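Local coordinates for acireductone dioxygenase (Bacillus anthracis, PDB 4QGL), which probably catalyses the oxidation of an acireductone by dioxygen in methionine salvage, giving different products depending on whether iron or nickel is bound, at residues Gly31-Lys36 against Ala69-Arg74; Glu94-Phe99 against Phe150-Asp155; Ala58-Val63 against Val159-Phe164. All coordinates share one frame; numbering follows the deposited sequence.

Contact 1 (Gly31-Lys36 against Ala69-Arg74); sequences GVLYEK and ADVSAR
Glu35 reaches from strand 33-36 to helix 65-75 and meets Arg74 and Val71 there. Its CB leaves the strand toward the helix but is still too far away to touch it. At CG the chain lies beside the backbone N and anti to the carbonyl carbon (chi1 -64°); from here it runs extended, carrying the carboxylate straight across the gap. CD is the first atom to come near the helix, 4.0 Å from Arg74 NH2. The tip then divides its work. OE1 forms a salt bridge with Arg74 NH2 at 3.0 Å, arriving at the edge of the guanidinium and near its plane, although the carboxylate itself is turned 50° against that group. The same oxygen lies 3.8 Å from Val71 CG2 and also 3.8 Å from CD2 of its strand neighbour Leu33, so two methyl groups lie beside this carboxylate oxygen. OE2 takes a hydrogen bond from Trp37 NE1; with both oxygens held, the rotation of the carboxylate would be limited. The guanidinium of Arg74 folds back over its own helix, with Asp70 O 3.9 Å above the plane and over its centre. Leu33 points the same way as Glu35 and adds a loose apolar touch, Leu33 CD2 to Val71 CG2 at 4.4 Å. Val71 is buried, whereas Arg74 is exposed, so the contact passes from the protein interior to its surface. Strand and helix run nearly antiparallel (162°), their axes 12.0 Å apart. Strand 33-36 is an outer strand of one cupin sheet, bonded through Leu33 and Glu35 to strand 138-142, while helix 65-75 packs against the same sheet, with Val71 and Ser72 resting on Ile163 of strand 158-164.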
loop_
_atom_site.group_PDB
_atom_site.type_symbol
_atom_site.label_atom_id
_atom_site.label_comp_id
_atom_site.label_asym_id
_atom_site.label_seq_id
_atom_site.Cartn_x
_atom_site.Cartn_y
_atom_site.Cartn_z
ATOM N N GLY A 31 12.141 -0.784 9.066
ATOM C CA GLY A 31 12.225 0.460 8.309
ATOM C C GLY A 31 10.947 0.781 7.573
ATOM O O GLY A 31 10.917 1.712 6.828
ATOM N N VAL A 32 9.879 0.018 7.792
ATOM C CA VAL A 32 8.617 0.216 7.060
ATOM C C VAL A 32 7.687 1.182 7.833
ATOM O O VAL A 32 7.173 0.869 8.902
ATOM C CB VAL A 32 7.915 -1.149 6.765
ATOM C CG1 VAL A 32 6.708 -1.000 5.844
ATOM C CG2 VAL A 32 8.892 -2.096 6.133
ATOM N N LEU A 33 7.484 2.373 7.289
ATOM C CA LEU A 33 6.579 3.321 7.924
ATOM C C LEU A 33 5.176 2.817 7.818
ATOM O O LEU A 33 4.746 2.379 6.762
ATOM C CB LEU A 33 6.646 4.694 7.270
ATOM C CG LEU A 33 5.778 5.816 7.918
ATOM C CD1 LEU A 33 6.004 5.933 9.430
ATOM C CD2 LEU A 33 6.038 7.173 7.261
ATOM N N TYR A 34 4.466 2.858 8.917
ATOM C CA TYR A 34 3.091 2.488 8.896
ATOM C C TYR A 34 2.267 3.567 9.601
ATOM O O TYR A 34 2.688 4.124 10.608
ATOM C CB TYR A 34 2.908 1.103 9.508
ATOM C CG TYR A 34 1.468 0.708 9.595
ATOM C CD1 TYR A 34 0.620 0.834 8.495
ATOM C CD2 TYR A 34 0.934 0.224 10.785
ATOM C CE1 TYR A 34 -0.726 0.513 8.581
ATOM C CE2 TYR A 34 -0.414 -0.128 10.886
ATOM C CZ TYR A 34 -1.246 0.021 9.785
ATOM O OH TYR A 34 -2.578 -0.327 9.904
ATOM N N GLU A 35 1.126 3.917 9.031
ATOM C CA GLU A 35 0.250 4.904 9.637
ATOM C C GLU A 35 -1.141 4.417 9.427
ATOM O O GLU A 35 -1.417 3.749 8.420
ATOM C CB GLU A 35 0.391 6.244 8.950
ATOM C CG GLU A 35 1.761 6.891 9.074
ATOM C CD GLU A 35 1.778 8.306 8.500
ATOM O OE1 GLU A 35 2.872 8.936 8.431
ATOM O OE2 GLU A 35 0.687 8.805 8.106
ATOM N N LYS A 36 -2.013 4.740 10.369
ATOM C CA LYS A 36 -3.413 4.454 10.196
ATOM C C LYS A 36 -4.154 5.785 10.104
ATOM O O LYS A 36 -4.126 6.587 11.052
ATOM C CB LYS A 36 -3.933 3.572 11.346
ATOM C CG LYS A 36 -5.371 3.002 11.167
ATOM C CD LYS A 36 -5.397 1.654 10.399
ATOM C CE LYS A 36 -6.766 1.325 9.759
ATOM N NZ LYS A 36 -6.652 0.224 8.739
ATOM N N ALA A 69 -0.340 15.889 3.168
ATOM C CA ALA A 69 0.616 16.952 3.388
ATOM C C ALA A 69 1.633 16.582 4.458
ATOM O O ALA A 69 2.809 16.877 4.324
ATOM C CB ALA A 69 -0.098 18.252 3.779
ATOM N N ASP A 70 1.160 15.967 5.530
ATOM C CA ASP A 70 2.015 15.650 6.679
ATOM C C ASP A 70 3.060 14.607 6.328
ATOM O O ASP A 70 4.224 14.767 6.641
ATOM C CB ASP A 70 1.182 15.181 7.879
ATOM C CG ASP A 70 0.313 16.311 8.503
ATOM O OD1 ASP A 70 0.540 17.538 8.261
ATOM O OD2 ASP A 70 -0.618 15.940 9.264
ATOM N N VAL A 71 2.617 13.549 5.673
ATOM C CA VAL A 71 3.498 12.485 5.198
ATOM C C VAL A 71 4.403 12.950 4.021
ATOM O O VAL A 71 5.560 12.540 3.924
ATOM C CB VAL A 71 2.705 11.168 4.896
ATOM C CG1 VAL A 71 1.916 11.226 3.594
ATOM C CG2 VAL A 71 3.629 9.974 4.869
ATOM N N SER A 72 3.907 13.831 3.159
ATOM C CA SER A 72 4.740 14.342 2.106
ATOM C C SER A 72 5.828 15.265 2.638
ATOM O O SER A 72 6.901 15.285 2.088
ATOM C CB SER A 72 3.894 15.049 1.081
ATOM O OG SER A 72 3.091 14.108 0.411
ATOM N N ALA A 73 5.565 16.013 3.705
ATOM C CA ALA A 73 6.564 16.942 4.289
ATOM C C ALA A 73 7.532 16.250 5.236
ATOM O O ALA A 73 8.700 16.565 5.245
ATOM C CB ALA A 73 5.875 18.104 5.017
ATOM N N ARG A 74 7.018 15.339 6.057
ATOM C CA ARG A 74 7.839 14.531 6.968
ATOM C C ARG A 74 8.888 13.735 6.178
ATOM O O ARG A 74 10.059 13.738 6.520
ATOM C CB ARG A 74 6.934 13.583 7.797
ATOM C CG ARG A 74 7.619 12.745 8.893
ATOM C CD ARG A 74 6.624 12.001 9.807
ATOM N NE ARG A 74 5.551 12.908 10.243
ATOM C CZ ARG A 74 4.240 12.739 10.038
ATOM N NH1 ARG A 74 3.392 13.678 10.466
ATOM N NH2 ARG A 74 3.761 11.647 9.433
#

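Contact 2 (Glu94-Phe99 against Phe150-Asp155)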
loop_
_atom_site.group_PDB
_atom_site.type_symbol
_atom_site.label_atom_id
_atom_site.label_comp_id
_atom_site.label_asym_id
_atom_site.label_seq_id
_atom_site.Cartn_x
_atom_site.Cartn_y
_atom_site.Cartn_z
ATOM N N GLU A 94 -1.469 -9.053 -17.341
ATOM C CA GLU A 94 -0.254 -8.602 -17.968
ATOM C C GLU A 94 0.295 -7.337 -17.302
ATOM O O GLU A 94 1.360 -6.881 -17.658
ATOM C CB GLU A 94 -0.528 -8.360 -19.445
ATOM C CG GLU A 94 -0.871 -9.635 -20.226
ATOM C CD GLU A 94 -2.368 -9.912 -20.380
ATOM O OE1 GLU A 94 -3.171 -9.422 -19.559
ATOM O OE2 GLU A 94 -2.744 -10.638 -21.332
ATOM N N LEU A 95 -0.435 -6.785 -16.336
ATOM C CA LEU A 95 0.009 -5.637 -15.551
ATOM C C LEU A 95 0.672 -6.098 -14.247
ATOM O O LEU A 95 1.804 -5.760 -13.960
ATOM C CB LEU A 95 -1.212 -4.739 -15.283
ATOM C CG LEU A 95 -1.146 -3.471 -14.430
ATOM C CD1 LEU A 95 -1.411 -3.783 -12.964
ATOM C CD2 LEU A 95 0.183 -2.733 -14.585
ATOM N N LEU A 96 -0.065 -6.916 -13.508
ATOM C CA LEU A 96 0.309 -7.470 -12.200
ATOM C C LEU A 96 1.594 -8.285 -12.154
ATOM O O LEU A 96 2.312 -8.298 -11.149
ATOM C CB LEU A 96 -0.812 -8.387 -11.736
ATOM C CG LEU A 96 -2.097 -7.671 -11.341
ATOM C CD1 LEU A 96 -3.191 -8.707 -11.151
ATOM C CD2 LEU A 96 -1.912 -6.826 -10.089
ATOM N N ILE A 97 1.866 -8.975 -13.244
ATOM C CA ILE A 97 3.088 -9.758 -13.377
ATOM C C ILE A 97 4.346 -8.866 -13.321
ATOM O O ILE A 97 5.472 -9.328 -13.132
ATOM C CB ILE A 97 3.031 -10.634 -14.663
ATOM C CG1 ILE A 97 4.149 -11.700 -14.663
ATOM C CG2 ILE A 97 3.020 -9.765 -15.928
ATOM C CD1 ILE A 97 4.172 -12.622 -13.437
ATOM N N ASN A 98 4.153 -7.569 -13.464
ATOM C CA ASN A 98 5.242 -6.645 -13.197
ATOM C C ASN A 98 5.502 -6.398 -11.714
ATOM O O ASN A 98 6.621 -6.070 -11.342
ATOM C CB ASN A 98 5.031 -5.343 -13.965
ATOM C CG ASN A 98 5.044 -5.573 -15.461
ATOM O OD1 ASN A 98 5.863 -6.350 -15.976
ATOM N ND2 ASN A 98 4.125 -4.922 -16.167
ATOM N N PHE A 99 4.504 -6.542 -10.853
ATOM C CA PHE A 99 4.750 -6.224 -9.447
ATOM C C PHE A 99 4.701 -7.444 -8.569
ATOM O O PHE A 99 5.104 -7.416 -7.413
ATOM C CB PHE A 99 3.865 -5.068 -9.024
ATOM C CG PHE A 99 4.029 -3.887 -9.923
ATOM C CD1 PHE A 99 5.275 -3.247 -10.026
ATOM C CD2 PHE A 99 3.001 -3.466 -10.746
ATOM C CE1 PHE A 99 5.478 -2.174 -10.891
ATOM C CE2 PHE A 99 3.195 -2.393 -11.618
ATOM C CZ PHE A 99 4.430 -1.743 -11.682
ATOM N N PHE A 150 4.297 -7.504 -4.940
ATOM C CA PHE A 150 2.917 -7.139 -4.581
ATOM C C PHE A 150 1.895 -8.156 -5.081
ATOM O O PHE A 150 2.026 -8.740 -6.139
ATOM C CB PHE A 150 2.529 -5.718 -5.087
ATOM C CG PHE A 150 1.108 -5.283 -4.684
ATOM C CD1 PHE A 150 0.859 -4.792 -3.422
ATOM C CD2 PHE A 150 0.046 -5.380 -5.560
ATOM C CE1 PHE A 150 -0.427 -4.421 -3.035
ATOM C CE2 PHE A 150 -1.232 -5.021 -5.185
ATOM C CZ PHE A 150 -1.473 -4.530 -3.927
ATOM N N THR A 151 0.831 -8.331 -4.319
ATOM C CA THR A 151 -0.169 -9.306 -4.705
ATOM C C THR A 151 -1.528 -8.775 -4.270
ATOM O O THR A 151 -1.676 -8.140 -3.216
ATOM C CB THR A 151 0.158 -10.669 -4.055
ATOM O OG1 THR A 151 1.163 -11.367 -4.828
ATOM C CG2 THR A 151 -1.039 -11.519 -3.964
ATOM N N LEU A 152 -2.532 -9.001 -5.086
ATOM C CA LEU A 152 -3.863 -8.847 -4.594
ATOM C C LEU A 152 -4.257 -10.049 -3.761
ATOM O O LEU A 152 -3.624 -11.070 -3.738
ATOM C CB LEU A 152 -4.845 -8.679 -5.729
ATOM C CG LEU A 152 -4.575 -7.494 -6.639
ATOM C CD1 LEU A 152 -5.333 -7.661 -7.939
ATOM C CD2 LEU A 152 -4.986 -6.219 -5.922
ATOM N N GLN A 153 -5.347 -9.896 -3.061
ATOM C CA GLN A 153 -5.933 -10.982 -2.339
ATOM C C GLN A 153 -6.991 -11.606 -3.216
ATOM O O GLN A 153 -7.027 -11.385 -4.430
ATOM C CB GLN A 153 -6.507 -10.484 -1.010
ATOM C CG GLN A 153 -5.455 -9.786 -0.161
ATOM C CD GLN A 153 -5.634 -10.047 1.326
ATOM O OE1 GLN A 153 -6.012 -9.159 2.082
ATOM N NE2 GLN A 153 -5.345 -11.248 1.749
ATOM N N ASP A 154 -7.850 -12.405 -2.603
ATOM C CA ASP A 154 -8.741 -13.266 -3.360
ATOM C C ASP A 154 -9.962 -12.504 -3.860
ATOM O O ASP A 154 -10.691 -13.017 -4.666
ATOM C CB ASP A 154 -9.090 -14.507 -2.515
ATOM C CG ASP A 154 -7.820 -15.287 -2.062
ATOM O OD1 ASP A 154 -6.732 -14.952 -2.571
ATOM O OD2 ASP A 154 -7.880 -16.212 -1.202
ATOM N N ASP A 155 -10.168 -11.273 -3.411
ATOM C CA ASP A 155 -11.198 -10.425 -3.984
ATOM C C ASP A 155 -10.670 -9.699 -5.222
ATOM O O ASP A 155 -11.444 -9.033 -5.920
ATOM C CB ASP A 155 -11.795 -9.445 -2.943
ATOM C CG ASP A 155 -10.736 -8.555 -2.270
ATOM O OD1 ASP A 155 -9.611 -9.073 -2.024
ATOM O OD2 ASP A 155 -11.023 -7.329 -1.995
#
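Phe99 and Phe150 meet through their backbones and the first atoms of their side chains. Phe150 N donates to Phe99 O at 2.6 Å, with an N-H...O angle of 156°, the single hydrogen bond between the two segments. Alongside it, Phe99 CB and Phe150 CB stand 4.2 Å apart, and the rings then lead away from the opposing segments: Phe150 swings CG anti to its backbone N (chi1 -178°), whereas Phe99 keeps CG beside the N. A second point of contact lies between Leu96 and Leu152. Leu152 CD1 fits against the fork of Leu96, 4.0 Å from its CD1 and 4.1 Å from its CD2, and the two side chains cross at about a right angle. Both leucines are buried. In cupin terms, the contact ties residues 96-99, reached through helix 92-96, to strand 148-151, an outermost strand of one of the two antiparallel sheets, and to Leu152 beside it. The 94-99 segment is shaped by its own backbone: Phe99 N bonds to Leu96 O at 2.8 Å, linking the two residues of this segment that touch the other one. Asn98 CB lies 4.1 Å above one face of the Phe99 ring, over its centre, and Trp170 also touches the Phe99 side chain. That side chain comes within about 4 Å of a bound cadmium ion and of the side chain of His103, a ligand in the site completed by His105, Glu109 and His148. On the strand side the Phe150 ring meets that of Phe120, their planes at about 60°, and Thr151 pairs through its backbone with Ile119 of strand 116-123.

Contact 3 (Ala58-Val63 against Val159-Phe164)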
loop_
_atom_site.group_PDB
_atom_site.type_symbol
_atom_site.label_atom_id
_atom_site.label_comp_id
_atom_site.label_asym_id
_atom_site.label_seq_id
_atom_site.Cartn_x
_atom_site.Cartn_y
_atom_site.Cartn_z
ATOM N N ALA A 58 -10.464 13.214 -7.462
ATOM C CA ALA A 58 -10.136 14.519 -6.900
ATOM C C ALA A 58 -10.678 14.651 -5.494
ATOM O O ALA A 58 -10.041 15.231 -4.633
ATOM C CB ALA A 58 -10.694 15.630 -7.788
ATOM N N GLU A 59 -11.860 14.103 -5.273
ATOM C CA GLU A 59 -12.494 14.134 -3.967
ATOM C C GLU A 59 -11.775 13.319 -2.927
ATOM O O GLU A 59 -11.671 13.733 -1.790
ATOM C CB GLU A 59 -13.888 13.580 -4.079
ATOM C CG GLU A 59 -14.769 13.969 -2.921
ATOM C CD GLU A 59 -16.215 13.606 -3.169
ATOM O OE1 GLU A 59 -17.015 13.758 -2.220
ATOM O OE2 GLU A 59 -16.553 13.155 -4.304
ATOM N N ILE A 60 -11.315 12.142 -3.331
ATOM C CA ILE A 60 -10.574 11.245 -2.466
ATOM C C ILE A 60 -9.303 11.921 -1.976
ATOM O O ILE A 60 -9.018 11.950 -0.780
ATOM C CB ILE A 60 -10.261 9.931 -3.201
ATOM C CG1 ILE A 60 -11.509 9.045 -3.220
ATOM C CG2 ILE A 60 -9.107 9.176 -2.538
ATOM C CD1 ILE A 60 -11.292 7.702 -3.881
ATOM N N LEU A 61 -8.550 12.488 -2.910
ATOM C CA LEU A 61 -7.405 13.357 -2.579
ATOM C C LEU A 61 -7.741 14.626 -1.775
ATOM O O LEU A 61 -6.912 15.137 -1.038
ATOM C CB LEU A 61 -6.683 13.764 -3.855
ATOM C CG LEU A 61 -6.036 12.611 -4.625
ATOM C CD1 LEU A 61 -5.467 13.164 -5.923
ATOM C CD2 LEU A 61 -4.973 11.913 -3.783
ATOM N N ALA A 62 -8.941 15.152 -1.907
ATOM C CA ALA A 62 -9.331 16.233 -1.036
ATOM C C ALA A 62 -9.551 15.825 0.412
ATOM O O ALA A 62 -9.215 16.578 1.313
ATOM C CB ALA A 62 -10.576 16.922 -1.577
ATOM N N VAL A 63 -10.142 14.669 0.647
ATOM C CA VAL A 63 -10.468 14.238 2.002
ATOM C C VAL A 63 -9.225 13.936 2.834
ATOM O O VAL A 63 -9.186 14.280 4.000
ATOM C CB VAL A 63 -11.412 13.028 1.985
ATOM C CG1 VAL A 63 -11.790 12.586 3.377
ATOM C CG2 VAL A 63 -12.694 13.364 1.266
ATOM N N VAL A 159 -8.336 -0.195 -4.393
ATOM C CA VAL A 159 -8.212 1.257 -4.675
ATOM C C VAL A 159 -7.198 1.867 -3.727
ATOM O O VAL A 159 -7.265 1.613 -2.544
ATOM C CB VAL A 159 -9.533 2.007 -4.524
ATOM C CG1 VAL A 159 -9.324 3.484 -4.753
ATOM C CG2 VAL A 159 -10.548 1.539 -5.532
ATOM N N ALA A 160 -6.274 2.672 -4.270
ATOM C CA ALA A 160 -5.145 3.262 -3.527
ATOM C C ALA A 160 -4.756 4.652 -3.994
ATOM O O ALA A 160 -4.913 5.022 -5.146
ATOM C CB ALA A 160 -3.918 2.359 -3.657
ATOM N N ILE A 161 -4.169 5.377 -3.077
ATOM C CA ILE A 161 -3.483 6.594 -3.394
ATOM C C ILE A 161 -1.993 6.282 -3.449
ATOM O O ILE A 161 -1.474 5.665 -2.551
ATOM C CB ILE A 161 -3.734 7.678 -2.333
ATOM C CG1 ILE A 161 -5.224 7.921 -2.175
ATOM C CG2 ILE A 161 -3.065 8.953 -2.764
ATOM C CD1 ILE A 161 -5.577 8.804 -0.993
ATOM N N ARG A 162 -1.305 6.709 -4.497
ATOM C CA ARG A 162 0.113 6.543 -4.562
ATOM C C ARG A 162 0.769 7.880 -4.351
ATOM O O ARG A 162 0.413 8.872 -5.005
ATOM C CB ARG A 162 0.515 6.028 -5.916
ATOM C CG ARG A 162 -0.437 5.000 -6.462
ATOM C CD ARG A 162 -0.595 5.269 -7.931
ATOM N NE ARG A 162 0.360 4.503 -8.718
ATOM C CZ ARG A 162 0.662 4.767 -9.982
ATOM N NH1 ARG A 162 1.535 4.008 -10.607
ATOM N NH2 ARG A 162 0.100 5.785 -10.621
ATOM N N ILE A 163 1.734 7.908 -3.442
ATOM C CA ILE A 163 2.517 9.100 -3.229
ATOM C C ILE A 163 3.934 8.807 -3.709
ATOM O O ILE A 163 4.478 7.789 -3.413
ATOM C CB ILE A 163 2.470 9.514 -1.745
ATOM C CG1 ILE A 163 1.013 9.592 -1.275
ATOM C CG2 ILE A 163 3.128 10.871 -1.533
ATOM C CD1 ILE A 163 0.855 9.916 0.200
ATOM N N PHE A 164 4.510 9.690 -4.490
ATOM C CA PHE A 164 5.828 9.477 -5.025
ATOM C C PHE A 164 6.670 10.745 -4.959
ATOM O O PHE A 164 6.154 11.852 -4.781
ATOM C CB PHE A 164 5.726 8.980 -6.465
ATOM C CG PHE A 164 4.533 9.500 -7.225
ATOM C CD1 PHE A 164 3.286 8.941 -7.050
ATOM C CD2 PHE A 164 4.669 10.513 -8.169
ATOM C CE1 PHE A 164 2.191 9.408 -7.761
ATOM C CE2 PHE A 164 3.576 10.973 -8.898
ATOM C CZ PHE A 164 2.336 10.425 -8.682
#
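Ile161 is turned so that both of its branches face Ile60 and Leu61: with chi1 at -56°, CG1 lies beside the backbone N, and CG2 takes the place anti to it. The longer branch serves Ile60, whose CG2 is itself anti to the backbone N; Ile60 CG2 sits 3.9 Å from Ile161 CD1 and 4.1 Å from Ile161 CG1. The shorter branch serves Leu61, where Ile161 CG2 meets Leu61 CD2 at 3.7 Å. Leu61 does not aim its CB at the strand; its CG lies beside the backbone N (chi1 -64°), and the chain beyond carries CD2 across. In both pairs the side chains lie alongside each other, pointing opposite ways, and the two branches of one strand residue each meet one of two consecutive helix residues, by methyl and methylene contacts alone. Val159, on the same face of the strand, stays slightly farther off, its side chain 4.7 Å from the helix segment at the nearest, between Val159 CG1 and Ile60 CG2. Around them, Leu46 of a loop touches Ile60, and Ile68 of helix 65-75 touches both Leu61 and Ile163. On the other face of strand 158-164, Ala160 and Arg162 point away from the helix, and Arg162 forms a salt bridge with Asp81 and touches Arg111, a residue thought to be important for generating the substrate dianion. The strand lies between strands 109-113 and 79-85, antiparallel to both. This is a helix packed through aliphatic side chains on the outside of the cupin jelly-roll barrel, built here from two antiparallel sheets.

Contacts 1 and 3 lie side by side, their centres 14 Å apart, because helices 54-63 and 65-75 follow each other and pack on the same five-stranded sheet. They join directly: Val71 CG1 of contact 1 meets Ile163 CD1 of contact 3 at 3.8 Å. Contact 2 belongs to the other sheet and lies across the chain's centre from contact 1, 24 Å between centres and 20 Å from contact 3; strands 148-151 and 158-164 connect it in sequence to contact 3. It lies close to a metal: the Phe99 side chain is about 4 Å from a cadmium ion, against about 12 Å for that of Ile161 in contact 3.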